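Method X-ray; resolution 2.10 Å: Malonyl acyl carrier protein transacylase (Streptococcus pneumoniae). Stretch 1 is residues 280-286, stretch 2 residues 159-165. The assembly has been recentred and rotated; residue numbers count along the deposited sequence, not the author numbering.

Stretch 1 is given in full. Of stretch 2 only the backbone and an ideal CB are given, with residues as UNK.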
# COMPACT_ATOMS: atom_id res chain seq x y z
N GLY A 280 -6.41 -9.56 6.48
CA GLY A 280 -7.83 -9.27 6.81
C GLY A 280 -8.76 -9.09 5.60
O GLY A 280 -9.89 -9.57 5.63
N PHE A 281 -8.30 -8.38 4.57
CA PHE A 281 -9.00 -8.19 3.30
C PHE A 281 -9.13 -9.51 2.51
O PHE A 281 -10.21 -9.85 2.09
CB PHE A 281 -8.29 -7.15 2.39
CG PHE A 281 -8.23 -5.72 2.96
CD1 PHE A 281 -7.28 -4.84 2.48
CD2 PHE A 281 -9.12 -5.26 3.92
CE1 PHE A 281 -7.21 -3.54 2.94
CE2 PHE A 281 -9.07 -3.93 4.36
CZ PHE A 281 -8.08 -3.09 3.89
N VAL A 282 -8.04 -10.25 2.31
CA VAL A 282 -8.09 -11.52 1.51
C VAL A 282 -8.97 -12.64 2.18
O VAL A 282 -9.50 -13.55 1.49
CB VAL A 282 -6.63 -12.03 1.22
CG1 VAL A 282 -6.64 -13.44 0.58
CG2 VAL A 282 -5.83 -10.98 0.33
N LYS A 283 -9.09 -12.58 3.50
CA LYS A 283 -9.92 -13.51 4.27
C LYS A 283 -11.40 -13.26 3.97
O LYS A 283 -12.19 -14.19 3.95
CB LYS A 283 -9.70 -13.27 5.76
CG LYS A 283 -9.39 -14.48 6.62
CD LYS A 283 -10.64 -15.16 7.16
CE LYS A 283 -10.28 -16.25 8.17
NZ LYS A 283 -11.26 -17.35 8.11
N LYS A 284 -11.77 -12.00 3.77
CA LYS A 284 -13.11 -11.66 3.37
C LYS A 284 -13.32 -11.99 1.88
O LYS A 284 -14.31 -12.60 1.52
CB LYS A 284 -13.44 -10.19 3.68
CG LYS A 284 -12.96 -9.67 5.04
CD LYS A 284 -14.06 -9.60 6.09
CE LYS A 284 -13.59 -8.89 7.35
NZ LYS A 284 -14.76 -8.48 8.18
N ILE A 285 -12.38 -11.61 1.02
CA ILE A 285 -12.47 -11.94 -0.42
C ILE A 285 -12.62 -13.42 -0.62
O ILE A 285 -13.47 -13.85 -1.36
CB ILE A 285 -11.24 -11.42 -1.23
CG1 ILE A 285 -11.20 -9.88 -1.13
CG2 ILE A 285 -11.33 -11.85 -2.69
CD1 ILE A 285 -9.80 -9.26 -1.23
N ASP A 286 -11.79 -14.22 0.04
CA ASP A 286 -11.86 -15.66 -0.08
C ASP A 286 -11.31 -16.33 1.20
O ASP A 286 -10.14 -16.57 1.32
CB ASP A 286 -11.09 -16.12 -1.33
CG ASP A 286 -11.17 -17.65 -1.57
OD1 ASP A 286 -11.92 -18.37 -0.86
OD2 ASP A 286 -10.45 -18.13 -2.48
N UNK A 159 -10.82 0.29 -2.95
CA UNK A 159 -11.68 -0.90 -3.11
C UNK A 159 -11.01 -2.08 -2.39
O UNK A 159 -10.26 -2.83 -3.00
CB UNK A 159 -11.91 -1.22 -4.59
N UNK A 160 -11.29 -2.23 -1.10
CA UNK A 160 -10.65 -3.28 -0.28
C UNK A 160 -11.26 -4.69 -0.43
O UNK A 160 -10.53 -5.65 -0.73
CB UNK A 160 -10.72 -2.87 1.19
N UNK A 161 -12.55 -4.80 -0.17
CA UNK A 161 -13.35 -6.02 -0.39
C UNK A 161 -14.68 -5.63 -1.09
O UNK A 161 -15.00 -4.43 -1.15
CB UNK A 161 -13.62 -6.74 0.93
N UNK A 162 -15.43 -6.62 -1.64
CA UNK A 162 -16.75 -6.25 -2.21
C UNK A 162 -17.68 -5.60 -1.16
O UNK A 162 -18.64 -4.88 -1.53
CB UNK A 162 -17.43 -7.49 -2.79
N UNK A 163 -17.38 -5.78 0.12
CA UNK A 163 -18.19 -5.17 1.21
C UNK A 163 -17.42 -4.14 2.07
O UNK A 163 -17.73 -3.91 3.24
CB UNK A 163 -18.72 -6.28 2.12
N UNK A 164 -16.39 -3.55 1.49
CA UNK A 164 -15.54 -2.61 2.22
C UNK A 164 -14.88 -1.64 1.26
O UNK A 164 -13.83 -1.94 0.69
CB UNK A 164 -14.48 -3.35 3.03
N UNK A 165 -15.50 -0.48 1.08
CA UNK A 165 -14.98 0.50 0.14
C UNK A 165 -14.86 1.85 0.82
O UNK A 165 -15.84 2.36 1.39
CB UNK A 165 -15.87 0.60 -1.10

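Position 159 lies in a strand, with nothing of the helix within 5.5 Å of its ideal CB. Stretch 1 sets no rule here, and a beta-branched or aromatic residue would suit the strand as well as most. The deposited residue is Tyr159, which makes no contact with the helix and whose OH is hydrogen-bonded elsewhere in the structure.

At position 160 CA-to-CB points toward the helix, and the ideal CB already stands 3.7 Å from Phe281 CE2. A ring face asks for C-H groups laid flat against it, so a short or medium side chain fits, apolar or polar, provided any polar end finds a partner beyond the ring. The residue is Asn160. Its CB sits 3.6 Å from the centroid of the Phe281 ring (CE2 and CZ among its atoms), 10° off the normal, a CH-pi contact over the face; Asn160 CG comes within 3.4 Å of Phe281 CZ. The backbone takes part too, with Asn160 O 3.7 Å from Ile285 CD1.

Position 161 also points toward the helix, its ideal CB 4.4 Å from Lys284 CB, 4.5 Å from Ile285 CG1 and 4.8 Å from Phe281 O. That is a shallow site among one helical turn's atoms: a small or branched side chain such as valine, threonine or alanine would suit, and the extended phi/psi of -135/166 favours branching at CB. It is Thr161. Its CG2 reaches the helix, 3.7 Å from Phe281 O and 4.0 Å from Lys284 CB, while OG1 turns to its own loop and accepts a hydrogen bond from the backbone N of position 163, 3.1 Å from OG1.

Position 162 is the second residue of a type I turn, its CB sideways and its phi of -59° ready-made for proline, though serine, glutamate or lysine would also serve. Pro162 adds a light apolar contact, its CD 4.4 Å from Ile285 CG1.

Position 163, the third turn residue, points sideways without touching the helix; phi/psi of -117/25 admits many small or polar residues. Ala163 is the modest answer.

At 164 CA-to-CB points toward the helix, but the ideal CB has nothing within 5.5 Å, so a longer side chain is better placed to reach Phe281: methionine, glutamine or leucine would do. Gln164 brings NE2 to 3.6 Å from Phe281 CE2, and its OE1 accepts a hydrogen bond from Asn160 ND2 at 3.2 Å, linking two of the residues that touch the ring.

Position 165 is out of reach, and a beta-branched residue suits its strand; Ile165 fills it.

Stretch 2, residues 159-165: YNTPAQI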
# COMPACT_ATOMS: atom_id res chain seq x y z
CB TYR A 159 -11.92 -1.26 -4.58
CG TYR A 159 -12.73 -0.21 -5.35
CD1 TYR A 159 -12.09 0.90 -5.94
CD2 TYR A 159 -14.10 -0.33 -5.51
CE1 TYR A 159 -12.81 1.87 -6.65
CE2 TYR A 159 -14.84 0.65 -6.25
CZ TYR A 159 -14.17 1.74 -6.80
OH TYR A 159 -14.83 2.69 -7.52
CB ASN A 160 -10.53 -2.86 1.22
CG ASN A 160 -9.83 -1.52 1.42
OD1 ASN A 160 -8.94 -1.13 0.66
ND2 ASN A 160 -10.21 -0.82 2.49
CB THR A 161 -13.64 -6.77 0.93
OG1 THR A 161 -14.68 -6.09 1.65
CG2 THR A 161 -12.35 -6.83 1.84
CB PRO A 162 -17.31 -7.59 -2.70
CG PRO A 162 -16.07 -8.46 -3.01
CD PRO A 162 -15.09 -8.05 -1.89
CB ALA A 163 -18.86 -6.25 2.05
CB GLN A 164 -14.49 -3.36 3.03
CG GLN A 164 -14.23 -2.76 4.41
CD GLN A 164 -13.09 -1.76 4.40
OE1 GLN A 164 -13.17 -0.71 3.76
NE2 GLN A 164 -12.02 -2.07 5.13
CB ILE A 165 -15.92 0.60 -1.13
CG1 ILE A 165 -15.75 -0.71 -1.94
CG2 ILE A 165 -15.57 1.86 -1.98
CD1 ILE A 165 -16.82 -1.03 -2.96
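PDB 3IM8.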